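Local atomic coordinates of processed glycerol phosphate lipoteichoic acid synthase 2 (Bacillus subtilis, PDB entry 2W8D), a protein that is a synthase of the sulfatase family, within the alkaline phosphatase clan, and holds a magnesium ion in its metal site. Residues G349-P354 with K379-L384; S360-D365 with G369-E374; S94-A99 with K386-M391. All coordinates share one frame; numbering follows the deposited sequence.

In the fold
Helix 380-397 takes part in two of the three contacts. Its first turn packs on strand 351-352 in contact 1, and its next turns meet the 94-99 loop in contact 3. Both contacts are buried, and their centres lie about 13 Å apart. Contact 2 is a surface hairpin at the edge of the same five-stranded sheet, its centre about 12 Å from that of contact 1. There Y363 OH packs on D382 CB and K379 CE. The chemistry follows the location. Contacts 1 and 3 each set an aromatic ring against the helix and a hydroxyl against a glutamate. Contact 2 rests mainly on backbone hydrogen bonds and bridging waters.

Contact 1: G349-P354 with K379-L384; sequences GDFISP and KSEDSL
E381, in the first turn of helix 380-397, reaches across to F351 and S353. Its CG stands beside the backbone N, anti to the carbonyl carbon (chi1 -63°), and the chain then runs out extended toward the serine. E381 CB lies 3.9 Å from F351 CZ. Farther along, E381 OE1 accepts a hydrogen bond of 2.6 Å from S353 OG on its syn lone pair. The same E381 OE1 approaches the phenyl ring obliquely, 3.6 Å from F351 CE1. Water 1 adds a second path, donating to E381 OE2 at 2.6 Å. Its longer bond runs to S353 OG. Both carboxylate oxygens are thus linked to one hydroxyl, which limits rotation of the group. S353 OG also bonds to Y356 N, so the next strand shares the site.

The motif is a helix packed on an antiparallel sheet of five short strands, with strand 351-352 second in order.

D382 follows one residue on and takes the other side of the ring's outer end. Its CA is 3.7 Å from F351 CE2. The F351 and D382 side chains cross at about a right angle. The carboxylate comes close as well, with D382 OD2 3.9 Å from F351 CE2. Its main polar partner is K358 of strand 356-359, through a salt bridge from D382 OD2. K358 is also the residue whose backbone bonds to F351.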
loop_
_atom_site.group_PDB
_atom_site.type_symbol
_atom_site.label_atom_id
_atom_site.label_comp_id
_atom_site.label_asym_id
_atom_site.label_seq_id
_atom_site.Cartn_x
_atom_site.Cartn_y
_atom_site.Cartn_z
ATOM N N GLY A 349 -16.897 -6.500 0.974
ATOM C CA GLY A 349 -17.411 -7.750 1.550
ATOM C C GLY A 349 -17.087 -8.995 0.718
ATOM O O GLY A 349 -17.146 -10.093 1.238
ATOM N N ASP A 350 -16.783 -8.839 -0.581
ATOM C CA ASP A 350 -16.133 -9.891 -1.337
ATOM C C ASP A 350 -14.846 -10.263 -0.597
ATOM O O ASP A 350 -14.408 -9.570 0.346
ATOM C CB ASP A 350 -15.801 -9.423 -2.769
ATOM C CG ASP A 350 -17.072 -9.107 -3.593
ATOM O OD1 ASP A 350 -18.206 -9.387 -3.126
ATOM O OD2 ASP A 350 -16.956 -8.566 -4.707
ATOM N N PHE A 351 -14.271 -11.382 -0.982
ATOM C CA PHE A 351 -13.002 -11.780 -0.413
ATOM C C PHE A 351 -12.267 -12.749 -1.279
ATOM O O PHE A 351 -12.828 -13.288 -2.223
ATOM C CB PHE A 351 -13.136 -12.296 1.034
ATOM C CG PHE A 351 -13.747 -13.667 1.173
ATOM C CD1 PHE A 351 -12.958 -14.811 1.082
ATOM C CD2 PHE A 351 -15.095 -13.816 1.526
ATOM C CE1 PHE A 351 -13.519 -16.097 1.264
ATOM C CE2 PHE A 351 -15.660 -15.085 1.714
ATOM C CZ PHE A 351 -14.874 -16.219 1.584
ATOM N N ILE A 352 -10.989 -12.947 -0.966
ATOM C CA ILE A 352 -10.204 -13.948 -1.648
ATOM C C ILE A 352 -9.349 -14.666 -0.637
ATOM O O ILE A 352 -8.886 -14.066 0.327
ATOM C CB ILE A 352 -9.376 -13.370 -2.789
ATOM C CG1 ILE A 352 -8.682 -14.502 -3.559
ATOM C CG2 ILE A 352 -8.305 -12.367 -2.268
ATOM C CD1 ILE A 352 -8.252 -14.107 -4.928
ATOM N N SER A 353 -9.177 -15.966 -0.847
ATOM C CA SER A 353 -8.304 -16.793 -0.028
ATOM C C SER A 353 -7.716 -17.910 -0.906
ATOM O O SER A 353 -8.151 -18.089 -2.037
ATOM C CB SER A 353 -9.111 -17.400 1.112
ATOM O OG SER A 353 -9.746 -18.570 0.671
ATOM N N PRO A 354 -6.741 -18.678 -0.381
ATOM C CA PRO A 354 -6.202 -19.742 -1.228
ATOM C C PRO A 354 -7.291 -20.707 -1.673
ATOM O O PRO A 354 -7.214 -21.243 -2.764
ATOM C CB PRO A 354 -5.183 -20.446 -0.313
ATOM C CG PRO A 354 -4.760 -19.383 0.658
ATOM C CD PRO A 354 -5.965 -18.509 0.862
ATOM N N LYS A 379 -18.805 -22.013 5.088
ATOM C CA LYS A 379 -19.122 -20.643 5.466
ATOM C C LYS A 379 -18.160 -20.003 6.475
ATOM O O LYS A 379 -18.245 -18.808 6.741
ATOM C CB LYS A 379 -20.533 -20.608 6.075
ATOM C CG LYS A 379 -21.686 -20.748 5.080
ATOM C CD LYS A 379 -21.865 -19.474 4.221
ATOM C CE LYS A 379 -21.474 -19.694 2.768
ATOM N NZ LYS A 379 -22.439 -20.618 2.106
ATOM N N SER A 380 -17.273 -20.789 7.065
ATOM C CA SER A 380 -16.366 -20.279 8.094
ATOM C C SER A 380 -15.456 -19.145 7.618
ATOM O O SER A 380 -15.102 -18.280 8.409
ATOM C CB SER A 380 -15.493 -21.409 8.642
ATOM O OG SER A 380 -14.415 -21.635 7.732
ATOM N N GLU A 381 -15.083 -19.130 6.346
ATOM C CA GLU A 381 -14.239 -18.052 5.850
ATOM C C GLU A 381 -15.030 -16.771 5.711
ATOM O O GLU A 381 -14.545 -15.691 6.070
ATOM C CB GLU A 381 -13.535 -18.395 4.516
ATOM C CG GLU A 381 -12.553 -19.578 4.622
ATOM C CD GLU A 381 -11.494 -19.619 3.498
ATOM O OE1 GLU A 381 -11.547 -18.784 2.569
ATOM O OE2 GLU A 381 -10.593 -20.497 3.548
ATOM N N ASP A 382 -16.233 -16.874 5.165
ATOM C CA ASP A 382 -17.089 -15.700 5.016
ATOM C C ASP A 382 -17.329 -15.012 6.381
ATOM O O ASP A 382 -17.247 -13.780 6.476
ATOM C CB ASP A 382 -18.400 -16.098 4.350
ATOM C CG ASP A 382 -19.358 -14.924 4.205
ATOM O OD1 ASP A 382 -20.408 -14.907 4.933
ATOM O OD2 ASP A 382 -19.054 -14.037 3.370
ATOM N N SER A 383 -17.603 -15.807 7.423
ATOM C CA SER A 383 -17.768 -15.269 8.785
ATOM C C SER A 383 -16.524 -14.567 9.318
ATOM O O SER A 383 -16.649 -13.571 10.001
ATOM C CB SER A 383 -18.177 -16.359 9.791
ATOM O OG SER A 383 -19.352 -17.034 9.350
ATOM N N LEU A 384 -15.343 -15.121 9.036
ATOM C CA LEU A 384 -14.094 -14.514 9.465
ATOM C C LEU A 384 -13.966 -13.127 8.830
ATOM O O LEU A 384 -13.577 -12.167 9.507
ATOM C CB LEU A 384 -12.866 -15.399 9.134
ATOM C CG LEU A 384 -12.593 -16.649 10.000
ATOM C CD1 LEU A 384 -11.496 -17.483 9.408
ATOM C CD2 LEU A 384 -12.211 -16.305 11.434
HETATM O O HOH W 1 -8.187 -20.549 2.604
#

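Contact 2: S360-D365 with G369-E374; sequences SGKYYD and GKELDE
Y364 and E371 face each other as an antiparallel non-hydrogen-bonded pair in a beta hairpin. The hairpin joins strand 362-365 to the short, weakly bonded strand around 371-372, an outermost strand of the five-stranded sheet.

Backbone hydrogen bonds do most of the holding. L372 N donates to Y363 O at 2.8 Å, nearly straight at 168°. D365 N donates to K370 O at 2.9 Å. Nearer the turn, G369 N reaches D365 O at 2.8 Å, on a more bent path of 143°. G369, with positive phi, closes the turn. K370 O takes a further, weaker contact from the CA-H of Y364, with Y364 CA 3.3 Å away.

Waters continue the pairing where the strands diverge. Water 3 accepts from Y363 N and donates to L372 O at 2.6 Å, so it stands between these two backbone atoms. Water 2 donates to both G361 O and E374 OE1 farther out.

Apolar packing lies on the side of Y363 and L372. Y363 CB is 4.1 Å from L372 CB. Y356 of the neighbouring strand touches L372 and meets the Y363 ring edge to face.

On the side of Y364 and E371 the contacts are mixed. The E371 chain is extended, with CG anti to its backbone N (chi1 -162°), which carries it past the Y364 ring to the K362 chain. E371 OE2 rests 3.4 Å from K362 CE. The amine and carboxylate themselves do not meet. The Y364 ring presents its edge to the turn, with Y364 CD1 3.5 Å from G369 O and that oxygen near the ring plane.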
loop_
_atom_site.group_PDB
_atom_site.type_symbol
_atom_site.label_atom_id
_atom_site.label_comp_id
_atom_site.label_asym_id
_atom_site.label_seq_id
_atom_site.Cartn_x
_atom_site.Cartn_y
_atom_site.Cartn_z
ATOM N N SER A 360 -19.758 -10.858 -5.420
ATOM C CA SER A 360 -21.224 -10.631 -5.424
ATOM C C SER A 360 -21.994 -11.883 -5.058
ATOM O O SER A 360 -22.927 -12.269 -5.763
ATOM C CB SER A 360 -21.726 -10.110 -6.791
ATOM O OG SER A 360 -20.743 -9.257 -7.361
ATOM N N GLY A 361 -21.585 -12.528 -3.975
ATOM C CA GLY A 361 -22.270 -13.737 -3.507
ATOM C C GLY A 361 -22.012 -15.042 -4.256
ATOM O O GLY A 361 -22.533 -16.071 -3.873
ATOM N N LYS A 362 -21.226 -15.025 -5.323
ATOM C CA LYS A 362 -20.822 -16.274 -5.961
ATOM C C LYS A 362 -19.430 -16.745 -5.473
ATOM O O LYS A 362 -18.526 -15.933 -5.234
ATOM C CB LYS A 362 -20.836 -16.126 -7.480
ATOM C CG LYS A 362 -22.224 -16.035 -8.064
ATOM C CD LYS A 362 -22.117 -15.694 -9.555
ATOM C CE LYS A 362 -23.357 -16.094 -10.355
ATOM N NZ LYS A 362 -24.554 -15.289 -9.986
ATOM N N TYR A 363 -19.267 -18.058 -5.357
ATOM C CA TYR A 363 -17.991 -18.627 -4.965
ATOM C C TYR A 363 -17.311 -19.374 -6.102
ATOM O O TYR A 363 -17.930 -20.176 -6.817
ATOM C CB TYR A 363 -18.153 -19.621 -3.839
ATOM C CG TYR A 363 -18.397 -19.047 -2.481
ATOM C CD1 TYR A 363 -17.331 -18.756 -1.621
ATOM C CD2 TYR A 363 -19.693 -18.855 -2.010
ATOM C CE1 TYR A 363 -17.568 -18.257 -0.337
ATOM C CE2 TYR A 363 -19.922 -18.359 -0.751
ATOM C CZ TYR A 363 -18.861 -18.073 0.082
ATOM O OH TYR A 363 -19.100 -17.577 1.348
ATOM N N TYR A 364 -16.011 -19.152 -6.209
ATOM C CA TYR A 364 -15.215 -19.837 -7.185
ATOM C C TYR A 364 -14.057 -20.486 -6.481
ATOM O O TYR A 364 -13.612 -19.997 -5.427
ATOM C CB TYR A 364 -14.677 -18.852 -8.212
ATOM C CG TYR A 364 -15.736 -18.012 -8.867
ATOM C CD1 TYR A 364 -16.270 -18.359 -10.098
ATOM C CD2 TYR A 364 -16.184 -16.851 -8.255
ATOM C CE1 TYR A 364 -17.255 -17.564 -10.700
ATOM C CE2 TYR A 364 -17.156 -16.046 -8.851
ATOM C CZ TYR A 364 -17.672 -16.400 -10.062
ATOM O OH TYR A 364 -18.631 -15.591 -10.604
ATOM N N ASP A 365 -13.570 -21.580 -7.064
ATOM C CA ASP A 365 -12.325 -22.151 -6.598
ATOM C C ASP A 365 -11.186 -21.203 -6.980
ATOM O O ASP A 365 -10.998 -20.893 -8.150
ATOM C CB ASP A 365 -12.088 -23.543 -7.197
ATOM C CG ASP A 365 -10.765 -24.132 -6.754
ATOM O OD1 ASP A 365 -10.619 -24.434 -5.546
ATOM O OD2 ASP A 365 -9.860 -24.262 -7.607
ATOM N N GLY A 369 -10.723 -21.227 -10.914
ATOM C CA GLY A 369 -11.863 -20.421 -11.414
ATOM C C GLY A 369 -13.209 -21.124 -11.532
ATOM O O GLY A 369 -14.220 -20.504 -11.879
ATOM N N LYS A 370 -13.231 -22.422 -11.260
ATOM C CA LYS A 370 -14.477 -23.204 -11.339
ATOM C C LYS A 370 -15.540 -22.671 -10.372
ATOM O O LYS A 370 -15.280 -22.478 -9.189
ATOM C CB LYS A 370 -14.196 -24.676 -11.055
ATOM C CG LYS A 370 -15.336 -25.620 -11.430
ATOM C CD LYS A 370 -15.911 -25.278 -12.823
ATOM C CE LYS A 370 -16.792 -26.403 -13.400
ATOM N NZ LYS A 370 -15.952 -27.409 -14.126
ATOM N N GLU A 371 -16.737 -22.410 -10.884
ATOM C CA GLU A 371 -17.819 -21.926 -10.034
ATOM C C GLU A 371 -18.264 -23.052 -9.096
ATOM O O GLU A 371 -18.358 -24.178 -9.502
ATOM C CB GLU A 371 -19.002 -21.371 -10.844
ATOM C CG GLU A 371 -19.945 -20.470 -9.990
ATOM C CD GLU A 371 -20.912 -19.611 -10.821
ATOM O OE1 GLU A 371 -20.613 -19.337 -12.015
ATOM O OE2 GLU A 371 -21.974 -19.211 -10.264
ATOM N N LEU A 372 -18.460 -22.707 -7.833
ATOM C CA LEU A 372 -18.871 -23.621 -6.791
ATOM C C LEU A 372 -20.318 -23.351 -6.409
ATOM O O LEU A 372 -20.706 -22.202 -6.246
ATOM C CB LEU A 372 -18.009 -23.361 -5.558
ATOM C CG LEU A 372 -16.748 -24.166 -5.276
ATOM C CD1 LEU A 372 -16.109 -24.762 -6.527
ATOM C CD2 LEU A 372 -15.777 -23.322 -4.509
ATOM N N ASP A 373 -21.135 -24.385 -6.244
ATOM C CA ASP A 373 -22.430 -24.100 -5.639
ATOM C C ASP A 373 -22.356 -23.922 -4.121
ATOM O O ASP A 373 -21.585 -24.583 -3.417
ATOM C CB ASP A 373 -23.581 -25.007 -6.124
ATOM C CG ASP A 373 -23.201 -26.467 -6.216
ATOM O OD1 ASP A 373 -22.670 -27.016 -5.222
ATOM O OD2 ASP A 373 -23.477 -27.086 -7.269
ATOM N N GLU A 374 -23.143 -22.954 -3.663
ATOM C CA GLU A 374 -23.312 -22.585 -2.257
ATOM C C GLU A 374 -23.340 -23.762 -1.294
ATOM O O GLU A 374 -22.802 -23.655 -0.188
ATOM C CB GLU A 374 -24.598 -21.765 -2.101
ATOM C CG GLU A 374 -24.412 -20.249 -2.169
ATOM C CD GLU A 374 -24.768 -19.551 -0.853
ATOM O OE1 GLU A 374 -24.286 -18.414 -0.604
ATOM O OE2 GLU A 374 -25.524 -20.135 -0.057
HETATM O O HOH W 2 -23.925 -15.844 -1.463
HETATM O O HOH W 3 -21.515 -19.907 -5.403
#

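Contact 3: S94-A99 with K386-M391; sequences SLYPLA and KKELEM
Y96 points its side chain at L389 and E388 on helix 380-397. From CB, the CG atom turns to lie beside the backbone N, anti to the carbonyl carbon (chi1 -69°), which carries the ring toward the helix. CG is the first ring atom to meet a partner, with L389 CD2 3.7 Å from Y96 CG. Y96 CD1 comes slightly nearer, 3.6 Å from the same L389 CD2. This methyl sits over the middle of one ring face. L389 CD2 is 3.5 Å from the centroid of the Y96 ring and 9° off its normal, a CH-pi contact. On the other flank, CE2 passes E388, and Y96 CE2 is 3.9 Å from E388 OE2. That oxygen lies at the ring edge, in plane. The tip then makes the polar contact. Y96 OH donates to E388 OE2 at 2.6 Å. The hydroxyl comes from the anti side, 35° out of the carboxylate plane. E388 reaches it with an extended chain.

The contact joins the loop after helix 86-93, part of the sulfatase-like region, to a helix nearly 300 residues later in the chain. P345 of strand 344-345 touches Y96, E388 and L389. Y96 N also bonds to S392 OG, one turn farther along the helix.

E388 OE2 has a second partner, R341 NH2, in a salt bridge. A buried carboxylate oxygen gripped by an arginine and a tyrosine hydroxyl is consistent with an ionised glutamate.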
loop_
_atom_site.group_PDB
_atom_site.type_symbol
_atom_site.label_atom_id
_atom_site.label_comp_id
_atom_site.label_asym_id
_atom_site.label_seq_id
_atom_site.Cartn_x
_atom_site.Cartn_y
_atom_site.Cartn_z
ATOM N N SER A 94 -3.551 0.072 9.866
ATOM C CA SER A 94 -4.022 -1.318 9.851
ATOM C C SER A 94 -5.499 -1.360 10.231
ATOM O O SER A 94 -5.955 -2.170 11.041
ATOM C CB SER A 94 -3.152 -2.216 10.740
ATOM O OG SER A 94 -3.395 -3.578 10.457
ATOM N N LEU A 95 -6.226 -0.417 9.658
ATOM C CA LEU A 95 -7.670 -0.326 9.779
ATOM C C LEU A 95 -8.259 -0.057 8.404
ATOM O O LEU A 95 -7.700 0.682 7.604
ATOM C CB LEU A 95 -8.075 0.791 10.734
ATOM C CG LEU A 95 -7.747 0.679 12.219
ATOM C CD1 LEU A 95 -8.140 2.006 12.900
ATOM C CD2 LEU A 95 -8.478 -0.540 12.818
ATOM N N TYR A 96 -9.396 -0.675 8.129
ATOM C CA TYR A 96 -10.067 -0.505 6.846
ATOM C C TYR A 96 -10.633 0.911 6.651
ATOM O O TYR A 96 -11.076 1.562 7.601
ATOM C CB TYR A 96 -11.187 -1.547 6.692
ATOM C CG TYR A 96 -10.638 -2.921 6.539
ATOM C CD1 TYR A 96 -10.346 -3.433 5.271
ATOM C CD2 TYR A 96 -10.371 -3.704 7.654
ATOM C CE1 TYR A 96 -9.801 -4.714 5.123
ATOM C CE2 TYR A 96 -9.827 -4.949 7.530
ATOM C CZ TYR A 96 -9.552 -5.468 6.280
ATOM O OH TYR A 96 -9.016 -6.730 6.178
ATOM N N PRO A 97 -10.613 1.382 5.399
ATOM C CA PRO A 97 -11.210 2.653 5.005
ATOM C C PRO A 97 -12.730 2.535 5.034
ATOM O O PRO A 97 -13.266 1.482 5.392
ATOM C CB PRO A 97 -10.741 2.799 3.562
ATOM C CG PRO A 97 -10.694 1.363 3.078
ATOM C CD PRO A 97 -10.094 0.624 4.240
ATOM N N LEU A 98 -13.431 3.604 4.683
ATOM C CA LEU A 98 -14.910 3.558 4.733
ATOM C C LEU A 98 -15.463 2.724 3.565
ATOM O O LEU A 98 -14.841 2.655 2.509
ATOM C CB LEU A 98 -15.497 4.970 4.685
ATOM C CG LEU A 98 -15.158 5.990 5.777
ATOM C CD1 LEU A 98 -15.756 7.334 5.430
ATOM C CD2 LEU A 98 -15.795 5.518 7.065
ATOM N N ALA A 99 -16.608 2.100 3.775
ATOM C CA ALA A 99 -17.308 1.377 2.744
ATOM C C ALA A 99 -17.784 2.271 1.588
ATOM O O ALA A 99 -17.842 1.781 0.455
ATOM C CB ALA A 99 -18.529 0.570 3.343
ATOM N N LYS A 386 -16.501 -11.090 7.621
ATOM C CA LYS A 386 -17.505 -10.187 8.167
ATOM C C LYS A 386 -17.022 -9.601 9.476
ATOM O O LYS A 386 -17.026 -8.375 9.623
ATOM C CB LYS A 386 -18.874 -10.881 8.328
ATOM C CG LYS A 386 -19.581 -11.108 6.967
ATOM C CD LYS A 386 -20.963 -11.776 7.086
ATOM C CE LYS A 386 -20.901 -13.134 7.844
ATOM N NZ LYS A 386 -22.061 -14.052 7.621
ATOM N N LYS A 387 -16.602 -10.479 10.393
ATOM C CA LYS A 387 -16.041 -10.107 11.682
ATOM C C LYS A 387 -14.797 -9.202 11.565
ATOM O O LYS A 387 -14.702 -8.193 12.275
ATOM C CB LYS A 387 -15.707 -11.349 12.508
ATOM C CG LYS A 387 -16.759 -11.716 13.528
ATOM C CD LYS A 387 -16.684 -13.193 13.839
ATOM C CE LYS A 387 -17.908 -13.659 14.620
ATOM N NZ LYS A 387 -18.392 -14.939 14.047
ATOM N N GLU A 388 -13.863 -9.536 10.668
ATOM C CA GLU A 388 -12.669 -8.712 10.488
ATOM C C GLU A 388 -13.082 -7.293 10.105
ATOM O O GLU A 388 -12.623 -6.331 10.702
ATOM C CB GLU A 388 -11.668 -9.331 9.475
ATOM C CG GLU A 388 -10.384 -8.483 9.263
ATOM C CD GLU A 388 -9.195 -9.210 8.598
ATOM O OE1 GLU A 388 -9.040 -10.449 8.773
ATOM O OE2 GLU A 388 -8.379 -8.507 7.930
ATOM N N LEU A 389 -13.970 -7.163 9.130
ATOM C CA LEU A 389 -14.480 -5.858 8.702
ATOM C C LEU A 389 -15.287 -5.156 9.806
ATOM O O LEU A 389 -15.115 -3.962 10.040
ATOM C CB LEU A 389 -15.316 -6.005 7.433
ATOM C CG LEU A 389 -14.533 -6.296 6.138
ATOM C CD1 LEU A 389 -15.529 -6.433 4.966
ATOM C CD2 LEU A 389 -13.451 -5.208 5.856
ATOM N N GLU A 390 -16.139 -5.915 10.498
ATOM C CA GLU A 390 -16.994 -5.357 11.546
ATOM C C GLU A 390 -16.173 -4.719 12.695
ATOM O O GLU A 390 -16.492 -3.619 13.155
ATOM C CB GLU A 390 -17.931 -6.451 12.055
ATOM C CG GLU A 390 -18.884 -6.080 13.167
ATOM C CD GLU A 390 -19.492 -7.321 13.874
ATOM O OE1 GLU A 390 -19.059 -8.469 13.590
ATOM O OE2 GLU A 390 -20.401 -7.145 14.725
HETATM N N MSE A 391 -15.114 -5.395 13.130
HETATM C CA MSE A 391 -14.296 -4.900 14.238
HETATM C C MSE A 391 -13.622 -3.597 13.866
HETATM O O MSE A 391 -13.664 -2.634 14.622
HETATM C CB MSE A 391 -13.279 -5.938 14.705
HETATM C CG MSE A 391 -13.914 -7.199 15.300
HETATM SE SE MSE A 391 -15.122 -6.889 16.839
HETATM C CE MSE A 391 -16.851 -7.139 15.979
#